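Local coordinates for histidine triad (HIT) protein (Sinorhizobium meliloti, PDB 3NRD) that probably binds nucleotides and, as a member of the histidine triad family, may act on them as a hydrolase or transferase, at residues A[22-27]-A[37-42]; A[32-37]-A[97-102]. All coordinates share one frame; numbering follows the deposited sequence. Where two conformers were deposited one is given.

Contact 1 of 2, residues A[22-27]-A[37-42]. With SO4 (sulfate ion), chain I.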
# COMPACT_ATOMS: atom_id res chain seq x y z
N GLY A 22 6.07 8.18 16.60
CA GLY A 22 5.22 8.03 17.78
C GLY A 22 4.63 6.64 17.91
O GLY A 22 4.72 5.97 18.94
N LEU A 23 3.96 6.24 16.87
CA LEU A 23 3.33 4.95 16.82
C LEU A 23 4.25 3.89 16.20
O LEU A 23 4.28 2.76 16.69
CB LEU A 23 2.05 5.03 16.02
CG LEU A 23 1.28 3.72 15.77
CD1 LEU A 23 0.91 3.05 17.07
CD2 LEU A 23 0.05 4.04 14.90
N CYS A 24 4.94 4.25 15.11
CA CYS A 24 5.66 3.29 14.28
C CYS A 24 7.16 3.28 14.53
O CYS A 24 7.79 4.33 14.58
CB CYS A 24 5.44 3.59 12.82
SG CYS A 24 3.79 3.21 12.25
N GLN A 25 7.73 2.08 14.71
CA GLN A 25 9.15 1.86 14.50
C GLN A 25 9.44 1.96 13.01
O GLN A 25 8.61 1.54 12.20
CB GLN A 25 9.57 0.48 14.98
CG GLN A 25 9.56 0.31 16.49
CD GLN A 25 9.86 -1.10 16.94
OE1 GLN A 25 10.46 -1.88 16.21
NE2 GLN A 25 9.40 -1.46 18.16
N MSE A 26 10.60 2.52 12.67
CA MSE A 26 11.06 2.64 11.29
C MSE A 26 12.24 1.73 11.08
O MSE A 26 13.19 1.74 11.89
CB MSE A 26 11.53 4.05 10.96
CG MSE A 26 10.50 5.08 11.02
SE MSE A 26 11.18 6.84 10.41
CE MSE A 26 11.65 6.22 8.68
N ARG A 27 12.21 0.97 10.00
CA ARG A 27 13.34 0.16 9.60
C ARG A 27 13.64 0.36 8.15
O ARG A 27 12.75 0.58 7.38
CB ARG A 27 13.07 -1.30 9.85
CG ARG A 27 12.78 -1.59 11.29
CD ARG A 27 12.56 -3.05 11.55
NE ARG A 27 13.77 -3.83 11.72
CZ ARG A 27 14.53 -3.85 12.81
NH1 ARG A 27 14.29 -3.05 13.84
NH2 ARG A 27 15.58 -4.66 12.85
N LEU A 37 11.78 1.56 3.15
CA LEU A 37 11.55 1.66 4.57
C LEU A 37 10.33 0.85 4.91
O LEU A 37 9.40 0.68 4.09
CB LEU A 37 11.28 3.09 4.96
CG LEU A 37 12.36 4.09 4.52
CD1 LEU A 37 11.98 5.48 5.01
CD2 LEU A 37 13.74 3.70 5.02
N ILE A 38 10.29 0.37 6.14
CA ILE A 38 9.04 -0.13 6.68
C ILE A 38 8.70 0.57 7.97
O ILE A 38 9.59 0.94 8.74
CB ILE A 38 9.02 -1.68 6.86
CG1 ILE A 38 10.01 -2.18 7.87
CG2 ILE A 38 9.31 -2.33 5.52
CD1 ILE A 38 9.85 -3.69 8.20
N LEU A 39 7.40 0.77 8.16
CA LEU A 39 6.84 1.38 9.36
C LEU A 39 6.08 0.29 10.09
O LEU A 39 5.24 -0.36 9.49
CB LEU A 39 5.90 2.53 9.04
CG LEU A 39 6.61 3.88 8.96
CD1 LEU A 39 7.55 3.93 7.75
CD2 LEU A 39 5.59 5.01 8.94
N VAL A 40 6.41 0.06 11.35
CA VAL A 40 5.78 -1.04 12.12
C VAL A 40 5.10 -0.39 13.30
O VAL A 40 5.79 0.03 14.23
CB VAL A 40 6.79 -2.07 12.57
CG1 VAL A 40 6.05 -3.23 13.37
CG2 VAL A 40 7.58 -2.58 11.36
N PRO A 41 3.76 -0.23 13.23
CA PRO A 41 3.01 0.32 14.37
C PRO A 41 3.19 -0.58 15.57
O PRO A 41 2.99 -1.79 15.47
CB PRO A 41 1.56 0.26 13.94
CG PRO A 41 1.55 -0.01 12.51
CD PRO A 41 2.87 -0.49 12.08
N GLN A 42 3.49 0.00 16.73
CA GLN A 42 3.85 -0.78 17.92
C GLN A 42 2.62 -1.15 18.74
O GLN A 42 2.50 -0.81 19.92
CB GLN A 42 4.83 0.02 18.74
CG GLN A 42 6.08 0.40 17.98
CD GLN A 42 6.94 1.34 18.79
OE1 GLN A 42 7.96 0.93 19.32
NE2 GLN A 42 6.53 2.60 18.89
S SO4 I . 7.23 6.47 21.15
O1 SO4 I . 7.20 7.76 20.50
O2 SO4 I . 8.42 6.49 22.01
O3 SO4 I . 6.02 6.29 21.94
O4 SO4 I . 7.33 5.42 20.16
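Gln42 uses both ends of its side-chain amide and its backbone N to grip segment 22-27 at the open end of the β-hairpin formed by strands 24-29 and 36-41. A chi2 of 173° sets Gln42 CD anti to CA, and from there the amide lies beside Leu23 O. That oxygen accepts two bonds from one residue: Gln42 N reaches it at 2.9 Å, and Gln42 NE2, 3.2 Å away, stands well above the carbonyl plane, the two donors approaching from opposite faces. Gln42 NE2 also gives a hydrogen bond of 3.2 Å to O4 of a sulfate, probably from the crystallisation liquor. The other end of the amide, Gln42 OE1, accepts from Gln25 NE2 at 3.0 Å, and OE1 lies in the amide plane of Gln25. The two side chains cross nearly at right angles, and their amide planes are 79° apart. Gln25 CG presses on Gln42 OE1 as well, at 3.3 Å. An alanine in place of Gln42 removes the amide and would probably leave Gln25 NE2 without its mate and Leu23 O with only the backbone donor of this residue. Further along, Arg27 and Ile38 form an antiparallel hydrogen-bonded pair that exchanges two backbone bonds, and Arg27 CB touches Ile38 CG1 at 3.7 Å. The guanidinium leads away, toward weak bonds with Leu11 O and Gly15 O. Gln25, Arg27, Ile38 and Val40 share one face of the sheet; Cys24 and Met26, the latter a selenomethionine, turn to the other, against helix 54-75, where Cys24 SG lies 3.8 Å from Pro41 CD. The chemistry therefore changes along the hairpin: backbone bonds run to the Gln42 end, where side-chain amides add a second set of bonds.

Contact 2 of 2, residues A[32-37]-A[97-102]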
# COMPACT_ATOMS: atom_id res chain seq x y z
N ARG A 32 19.42 -2.68 -0.83
CA ARG A 32 19.78 -1.37 -1.39
C ARG A 32 19.31 -1.13 -2.85
O ARG A 32 19.48 -0.03 -3.36
CB ARG A 32 21.30 -1.11 -1.24
CG ARG A 32 22.23 -1.79 -2.24
CD ARG A 32 23.66 -1.15 -2.20
NE ARG A 32 23.69 0.32 -2.08
N ARG A 33 18.73 -2.13 -3.51
CA ARG A 33 18.26 -1.95 -4.90
C ARG A 33 17.21 -0.85 -5.03
O ARG A 33 17.17 -0.21 -6.07
CB ARG A 33 17.70 -3.24 -5.45
CG ARG A 33 18.78 -4.31 -5.67
CD ARG A 33 18.14 -5.57 -6.20
NE ARG A 33 17.26 -6.19 -5.21
CZ ARG A 33 16.35 -7.13 -5.49
NH1 ARG A 33 16.20 -7.62 -6.75
NH2 ARG A 33 15.62 -7.65 -4.51
N TRP A 34 16.39 -0.65 -3.99
CA TRP A 34 15.51 0.53 -3.91
C TRP A 34 15.56 1.07 -2.50
O TRP A 34 15.65 0.28 -1.56
CB TRP A 34 14.05 0.20 -4.26
CG TRP A 34 13.86 -0.69 -5.40
CD1 TRP A 34 13.60 -0.33 -6.68
CD2 TRP A 34 13.86 -2.10 -5.36
NE1 TRP A 34 13.45 -1.45 -7.46
CE2 TRP A 34 13.59 -2.55 -6.66
CE3 TRP A 34 14.06 -3.05 -4.35
CZ2 TRP A 34 13.52 -3.91 -6.97
CZ3 TRP A 34 14.01 -4.39 -4.67
CH2 TRP A 34 13.76 -4.81 -5.96
N PRO A 35 15.53 2.41 -2.32
CA PRO A 35 15.41 2.91 -0.93
C PRO A 35 14.03 2.57 -0.37
O PRO A 35 12.99 3.07 -0.84
CB PRO A 35 15.63 4.41 -1.06
CG PRO A 35 16.21 4.63 -2.46
CD PRO A 35 15.75 3.49 -3.30
N TRP A 36 14.04 1.72 0.66
CA TRP A 36 12.85 0.97 1.08
C TRP A 36 12.82 0.95 2.60
O TRP A 36 13.75 0.45 3.24
CB TRP A 36 12.99 -0.42 0.49
CG TRP A 36 11.92 -1.40 0.74
CD1 TRP A 36 10.84 -1.29 1.56
CD2 TRP A 36 11.86 -2.69 0.18
NE1 TRP A 36 10.12 -2.43 1.54
CE2 TRP A 36 10.73 -3.32 0.70
CE3 TRP A 36 12.68 -3.39 -0.71
CZ2 TRP A 36 10.37 -4.63 0.36
CZ3 TRP A 36 12.33 -4.69 -1.06
CH2 TRP A 36 11.19 -5.29 -0.52
N LEU A 37 11.78 1.56 3.15
CA LEU A 37 11.55 1.66 4.57
C LEU A 37 10.33 0.85 4.91
O LEU A 37 9.40 0.68 4.09
CB LEU A 37 11.28 3.09 4.96
CG LEU A 37 12.36 4.09 4.52
CD1 LEU A 37 11.98 5.48 5.01
CD2 LEU A 37 13.74 3.70 5.02
N ILE A 97 8.49 2.99 -0.27
CA ILE A 97 9.59 2.66 -1.17
C ILE A 97 9.78 3.78 -2.19
O ILE A 97 8.80 4.23 -2.79
CB ILE A 97 9.32 1.38 -1.95
CG1 ILE A 97 9.04 0.17 -1.02
CG2 ILE A 97 10.51 1.08 -2.85
CD1 ILE A 97 8.04 -0.79 -1.59
N ALA A 98 11.01 4.23 -2.39
CA ALA A 98 11.35 5.28 -3.37
C ALA A 98 11.64 4.66 -4.74
O ALA A 98 12.47 3.77 -4.84
CB ALA A 98 12.54 6.05 -2.92
N ARG A 99 11.01 5.16 -5.78
CA ARG A 99 11.13 4.59 -7.13
C ARG A 99 11.43 5.62 -8.21
O ARG A 99 11.13 6.81 -8.08
CB ARG A 99 9.84 3.90 -7.57
CG ARG A 99 9.27 2.89 -6.65
CD ARG A 99 10.11 1.67 -6.49
NE ARG A 99 10.41 0.97 -7.73
CZ ARG A 99 9.68 0.03 -8.33
NH1 ARG A 99 8.51 -0.36 -7.84
NH2 ARG A 99 10.16 -0.54 -9.44
N ARG A 100 11.97 5.11 -9.32
CA ARG A 100 12.18 5.93 -10.48
C ARG A 100 12.29 5.03 -11.70
O ARG A 100 12.69 3.86 -11.61
CB ARG A 100 13.43 6.79 -10.29
CG ARG A 100 14.77 6.05 -10.40
CD ARG A 100 15.71 6.45 -9.30
NE ARG A 100 16.04 7.88 -9.32
CZ ARG A 100 16.22 8.67 -8.25
NH1 ARG A 100 16.05 8.22 -6.99
NH2 ARG A 100 16.57 9.95 -8.44
N GLU A 101 11.93 5.57 -12.84
CA GLU A 101 12.12 4.89 -14.11
C GLU A 101 13.56 4.41 -14.25
O GLU A 101 14.51 5.14 -13.93
CB GLU A 101 11.72 5.77 -15.28
CG GLU A 101 11.83 5.07 -16.66
CD GLU A 101 11.34 5.95 -17.81
OE1 GLU A 101 10.88 7.08 -17.54
OE2 GLU A 101 11.42 5.51 -18.98
N GLY A 102 13.68 3.16 -14.67
CA GLY A 102 14.96 2.52 -14.85
C GLY A 102 15.47 1.82 -13.61
O GLY A 102 16.51 1.19 -13.69
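Ile97 and Trp36 run alongside each other in the same direction, on neighbouring antiparallel strands of the five-stranded HIT-domain sheet. They are directly opposed as a non-hydrogen-bonded pair, with both side chains on the same face. Trp36 CG is anti to the backbone N, and the indole stands with one face toward Ile97. CG1 of Ile97 lies 3.7 Å from the centroid of the five-membered ring, 22° off the normal, which qualifies as a CH-pi contact; its nearest ring atom is Trp36 CD1, at 3.5 Å. The other branch, Ile97 CG2, turns to Trp34 and meets its CB at 3.9 Å. Beyond that, Trp34 and Arg99 are likewise aligned, but the indole and guanidinium planes are 70° apart, and Arg99 NE approaches Trp34 CD1 obliquely at 3.6 Å instead of stacking flat. Bends at chi2 and chi3 of Arg99 fold the chain back beside the indole. The polar ends are held from elsewhere: Arg99 NE by a salt bridge to Asp103, Trp34 NE1 by Pro104 O, and Trp36 NE1 by His95 ND1. Asn87 of the second subunit packs on Arg99. Between the two tryptophans the chain turns Pro35 to the opposite side, where its ring meets Ala98 CB and where Thr75 of helix 54-75 touches both residues. Between segments 32-37 and 97-102 one hydrogen bond forms, Ala98 N to Pro35 O, 2.8 Å long with an angle of 177° at the hydrogen.

Strand 36-41 is common to both contacts and occupies the middle of the five-stranded sheet: contact 1 binds it to strand 24-29 along one side, contact 2 to strand 94-99 along the other. Their centres are 18 Å apart and fall on opposite sides of the chain's centre. Leu37 belongs to both, but touches the partner segment only in contact 1. A second bridge is His95, which packs against Ile38 of contact 1 and hydrogen-bonds to Trp36 of contact 2; by sequence it falls in the family's histidine motif, so both contacts probably adjoin the active site. A glycerol, probably from the crystallisation liquor, lies about 6 Å from the Ile38 side chain, and a glycerol about 4 Å from that of Pro35.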